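Local coordinates for putative lipoprotein YcdA (Bacillus subtilis subsp. subtilis str. 168, PDB 4R4G) that is of unknown function but is a putative membrane-attached lipoprotein that joins an Ig-like N-terminal domain to a C-terminal domain of mixed helices and strands, at residues D254-K262 against A271-E282. Sequence-based numbering, arbitrary orientation. Where two conformers were deposited one is given.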
loop_
_atom_site.group_PDB
_atom_site.type_symbol
_atom_site.label_atom_id
_atom_site.label_comp_id
_atom_site.label_asym_id
_atom_site.label_seq_id
_atom_site.Cartn_x
_atom_site.Cartn_y
_atom_site.Cartn_z
ATOM N N ASP A 254 19.974 34.779 8.986
ATOM C CA ASP A 254 19.998 35.529 10.247
ATOM C C ASP A 254 21.080 35.002 11.201
ATOM O O ASP A 254 21.686 35.795 11.905
ATOM C CB ASP A 254 18.610 35.553 10.945
ATOM C CG ASP A 254 17.457 36.195 10.159
ATOM O OD1 ASP A 254 17.688 37.219 9.470
ATOM O OD2 ASP A 254 16.321 35.697 10.260
ATOM N N LYS A 255 21.352 33.701 11.207
ATOM C CA LYS A 255 22.379 33.145 12.088
ATOM C C LYS A 255 23.783 33.472 11.555
ATOM O O LYS A 255 24.722 33.676 12.341
ATOM C CB LYS A 255 22.181 31.631 12.261
ATOM C CG LYS A 255 21.353 31.253 13.493
ATOM C CD LYS A 255 22.278 30.910 14.652
ATOM C CE LYS A 255 21.628 30.155 15.782
ATOM N NZ LYS A 255 22.645 29.670 16.764
ATOM N N VAL A 256 23.895 33.546 10.206
ATOM C CA VAL A 256 25.112 33.875 9.453
ATOM C C VAL A 256 25.441 35.335 9.724
ATOM O O VAL A 256 26.594 35.635 10.017
ATOM C CB VAL A 256 24.972 33.557 7.927
ATOM C CG1 VAL A 256 25.993 34.317 7.079
ATOM C CG2 VAL A 256 25.085 32.060 7.664
ATOM N N LYS A 257 24.424 36.235 9.643
ATOM C CA LYS A 257 24.582 37.671 9.922
ATOM C C LYS A 257 25.042 37.872 11.371
ATOM O O LYS A 257 25.979 38.631 11.608
ATOM C CB LYS A 257 23.280 38.449 9.656
ATOM C CG LYS A 257 22.960 38.696 8.183
ATOM C CD LYS A 257 21.661 39.482 8.041
ATOM C CE LYS A 257 21.028 39.350 6.679
ATOM N NZ LYS A 257 19.637 39.879 6.667
ATOM N N ASP A 258 24.434 37.125 12.317
ATOM C CA ASP A 258 24.746 37.123 13.751
ATOM C C ASP A 258 26.208 36.701 14.011
ATOM O O ASP A 258 26.740 37.047 15.060
ATOM C CB ASP A 258 23.777 36.187 14.504
ATOM C CG ASP A 258 23.621 36.494 15.981
ATOM O OD1 ASP A 258 24.589 36.267 16.742
ATOM O OD2 ASP A 258 22.523 36.924 16.383
ATOM N N TYR A 259 26.844 35.970 13.049
ATOM C CA TYR A 259 28.245 35.495 13.045
ATOM C C TYR A 259 29.206 36.543 12.417
ATOM O O TYR A 259 30.414 36.508 12.680
ATOM C CB TYR A 259 28.327 34.162 12.286
ATOM C CG TYR A 259 29.715 33.620 12.018
ATOM C CD1 TYR A 259 30.442 32.983 13.019
ATOM C CD2 TYR A 259 30.264 33.659 10.738
ATOM C CE1 TYR A 259 31.701 32.441 12.766
ATOM C CE2 TYR A 259 31.519 33.113 10.471
ATOM C CZ TYR A 259 32.234 32.501 11.488
ATOM O OH TYR A 259 33.468 31.953 11.229
ATOM N N TYR A 260 28.663 37.437 11.559
ATOM C CA TYR A 260 29.383 38.558 10.947
ATOM C C TYR A 260 29.365 39.728 11.948
ATOM O O TYR A 260 30.377 40.428 12.057
ATOM C CB TYR A 260 28.800 38.953 9.570
ATOM C CG TYR A 260 29.360 38.164 8.400
ATOM C CD1 TYR A 260 30.724 38.170 8.115
ATOM C CD2 TYR A 260 28.516 37.467 7.538
ATOM C CE1 TYR A 260 31.242 37.460 7.030
ATOM C CE2 TYR A 260 29.022 36.754 6.449
ATOM C CZ TYR A 260 30.386 36.749 6.202
ATOM O OH TYR A 260 30.891 36.063 5.124
ATOM N N SER A 261 28.215 39.898 12.705
ATOM C CA SER A 261 28.044 40.918 13.756
ATOM C C SER A 261 28.986 40.614 14.938
ATOM O O SER A 261 29.299 41.515 15.732
ATOM C CB SER A 261 26.590 40.987 14.225
ATOM O OG SER A 261 25.792 41.800 13.380
ATOM N N LYS A 262 29.460 39.340 15.026
ATOM C CA LYS A 262 30.409 38.790 15.996
ATOM C C LYS A 262 31.848 39.085 15.493
ATOM O O LYS A 262 32.524 39.996 15.996
ATOM C CB LYS A 262 30.202 37.253 16.136
ATOM C CG LYS A 262 29.162 36.751 17.138
ATOM C CD LYS A 262 29.209 35.202 17.251
ATOM C CE LYS A 262 28.045 34.466 16.605
ATOM N NZ LYS A 262 28.396 33.061 16.237
ATOM N N ALA A 271 32.320 31.507 7.112
ATOM C CA ALA A 271 30.882 31.753 7.113
ATOM C C ALA A 271 30.094 30.605 6.483
ATOM O O ALA A 271 29.007 30.297 6.971
ATOM C CB ALA A 271 30.577 33.050 6.388
ATOM N N VAL A 272 30.627 29.977 5.408
ATOM C CA VAL A 272 29.980 28.837 4.742
ATOM C C VAL A 272 29.979 27.646 5.704
ATOM O O VAL A 272 28.928 27.051 5.926
ATOM C CB VAL A 272 30.632 28.492 3.370
ATOM C CG1 VAL A 272 30.382 27.036 2.964
ATOM C CG2 VAL A 272 30.130 29.433 2.285
ATOM N N LYS A 273 31.144 27.338 6.301
ATOM C CA LYS A 273 31.305 26.239 7.249
ATOM C C LYS A 273 30.373 26.421 8.455
ATOM O O LYS A 273 29.702 25.458 8.837
ATOM C CB LYS A 273 32.778 26.082 7.670
ATOM C CG LYS A 273 33.533 25.177 6.684
ATOM C CD LYS A 273 35.034 25.435 6.591
ATOM C CE LYS A 273 35.667 24.533 5.554
ATOM N NZ LYS A 273 37.148 24.491 5.671
ATOM N N TYR A 274 30.244 27.659 8.972
ATOM C CA TYR A 274 29.353 27.962 10.089
ATOM C C TYR A 274 27.892 27.758 9.682
ATOM O O TYR A 274 27.101 27.255 10.487
ATOM C CB TYR A 274 29.582 29.390 10.604
ATOM C CG TYR A 274 28.623 29.809 11.699
ATOM C CD1 TYR A 274 28.791 29.363 13.010
ATOM C CD2 TYR A 274 27.552 30.655 11.432
ATOM C CE1 TYR A 274 27.906 29.742 14.023
ATOM C CE2 TYR A 274 26.664 31.042 12.435
ATOM C CZ TYR A 274 26.857 30.600 13.735
ATOM O OH TYR A 274 25.973 30.983 14.720
ATOM N N ALA A 275 27.527 28.153 8.445
ATOM C CA ALA A 275 26.165 27.997 7.952
ATOM C C ALA A 275 25.791 26.511 7.927
ATOM O O ALA A 275 24.710 26.156 8.373
ATOM C CB ALA A 275 26.032 28.611 6.572
ATOM N N LEU A 276 26.719 25.638 7.495
ATOM C CA LEU A 276 26.501 24.195 7.428
ATOM C C LEU A 276 26.389 23.574 8.835
ATOM O O LEU A 276 25.849 22.463 8.983
ATOM C CB LEU A 276 27.642 23.524 6.625
ATOM C CG LEU A 276 27.787 23.932 5.149
ATOM C CD1 LEU A 276 29.132 23.573 4.625
ATOM C CD2 LEU A 276 26.696 23.330 4.270
ATOM N N GLN A 277 26.914 24.290 9.850
ATOM C CA GLN A 277 26.884 23.880 11.248
ATOM C C GLN A 277 25.537 24.209 11.905
ATOM O O GLN A 277 25.030 23.382 12.667
ATOM C CB GLN A 277 28.012 24.549 12.044
ATOM C CG GLN A 277 29.401 23.966 11.822
ATOM C CD GLN A 277 30.496 24.849 12.392
ATOM O OE1 GLN A 277 30.341 25.509 13.438
ATOM N NE2 GLN A 277 31.641 24.870 11.711
ATOM N N VAL A 278 24.990 25.431 11.672
ATOM C CA VAL A 278 23.718 25.844 12.274
ATOM C C VAL A 278 22.531 25.148 11.603
ATOM O O VAL A 278 21.523 24.935 12.283
ATOM C CB VAL A 278 23.485 27.376 12.327
ATOM C CG1 VAL A 278 24.391 28.040 13.354
ATOM C CG2 VAL A 278 23.627 28.031 10.956
ATOM N N TYR A 279 22.650 24.804 10.284
ATOM C CA TYR A 279 21.617 24.155 9.454
ATOM C C TYR A 279 20.882 23.038 10.242
ATOM O O TYR A 279 19.663 23.155 10.395
ATOM C CB TYR A 279 22.196 23.604 8.125
ATOM C CG TYR A 279 21.142 23.157 7.130
ATOM C CD1 TYR A 279 20.331 22.052 7.385
ATOM C CD2 TYR A 279 20.971 23.820 5.921
ATOM C CE1 TYR A 279 19.337 21.655 6.486
ATOM C CE2 TYR A 279 19.975 23.436 5.017
ATOM C CZ TYR A 279 19.178 22.337 5.291
ATOM O OH TYR A 279 18.205 21.953 4.398
ATOM N N PRO A 280 21.583 22.000 10.791
ATOM C CA PRO A 280 20.871 20.959 11.557
ATOM C C PRO A 280 20.042 21.484 12.733
ATOM O O PRO A 280 18.901 21.064 12.937
ATOM C CB PRO A 280 22.012 20.078 12.095
ATOM C CG PRO A 280 23.150 20.310 11.185
ATOM C CD PRO A 280 23.035 21.707 10.717
ATOM N N GLU A 281 20.614 22.408 13.498
ATOM C CA GLU A 281 20.006 22.927 14.714
ATOM C C GLU A 281 18.804 23.807 14.401
ATOM O O GLU A 281 17.821 23.771 15.150
ATOM C CB GLU A 281 21.066 23.644 15.575
ATOM C CG GLU A 281 22.316 22.795 15.889
ATOM C CD GLU A 281 22.176 21.287 16.126
ATOM O OE1 GLU A 281 21.427 20.885 17.048
ATOM O OE2 GLU A 281 22.830 20.506 15.393
ATOM N N GLU A 282 18.835 24.497 13.249
ATOM C CA GLU A 282 17.734 25.347 12.798
ATOM C C GLU A 282 16.630 24.518 12.145
ATOM O O GLU A 282 15.457 24.831 12.344
ATOM C CB GLU A 282 18.227 26.446 11.849
ATOM C CG GLU A 282 19.003 27.547 12.542
ATOM C CD GLU A 282 18.328 28.235 13.719
ATOM O OE1 GLU A 282 17.152 28.656 13.602
ATOM O OE2 GLU A 282 19.015 28.390 14.755
HETATM O O HOH W 1 21.695 26.788 16.197
#
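A water bridges the opposite charges of Lys-255 and Glu-282: Lys-255 NZ donates to it at 3.1 Å, and the water passes a weak bond on to Glu-282 OE2. Lys-255 NZ and Glu-282 OE2 stay 4.3 Å apart, beyond a salt bridge, and Glu-282 OE2 has its direct ion pair with Lys-285. A bend at chi2 (-96°) folds the lysine chain over the neighbouring helix; Lys-255 CD lies 3.8 Å from Val-278 CG1, and the lysine side chain crosses that of Tyr-274 at about a right angle.

Aromatic stacking carries the middle of the contact. The rings of Tyr-259 and Tyr-274 form an offset stack, centroids 4.4 Å apart and planes inclined by only 10°, the two side chains running past each other in opposite directions. Tyr-274 CB adds a CH-pi contact over the face of Tyr-259, while the backbone Lys-255 O sits at the edge of the Tyr-274 ring, 3.3 Å from Tyr-274 CE2. Were Tyr-274 replaced by an alanine, one face of Tyr-259 would probably lose its stacking partner and a gap open beside the aliphatic part of Lys-255.

Beyond the stack, Val-256 CG2 meets Ala-275 CB at 3.7 Å, and Ala-271 CB packs against Tyr-260. Helices 248-260 and 268-283 form a hairpin in the C-terminal domain, their segment axes approaching to 9.7 Å at 134°; Leu-276 and Tyr-279 of the second touch Ile-208 of helix 203-219. With no direct hydrogen bond between the segments, the pair exemplifies a general principle: stacked rings and apolar contacts hold the helices together, supplemented by one water-mediated link between opposite charges.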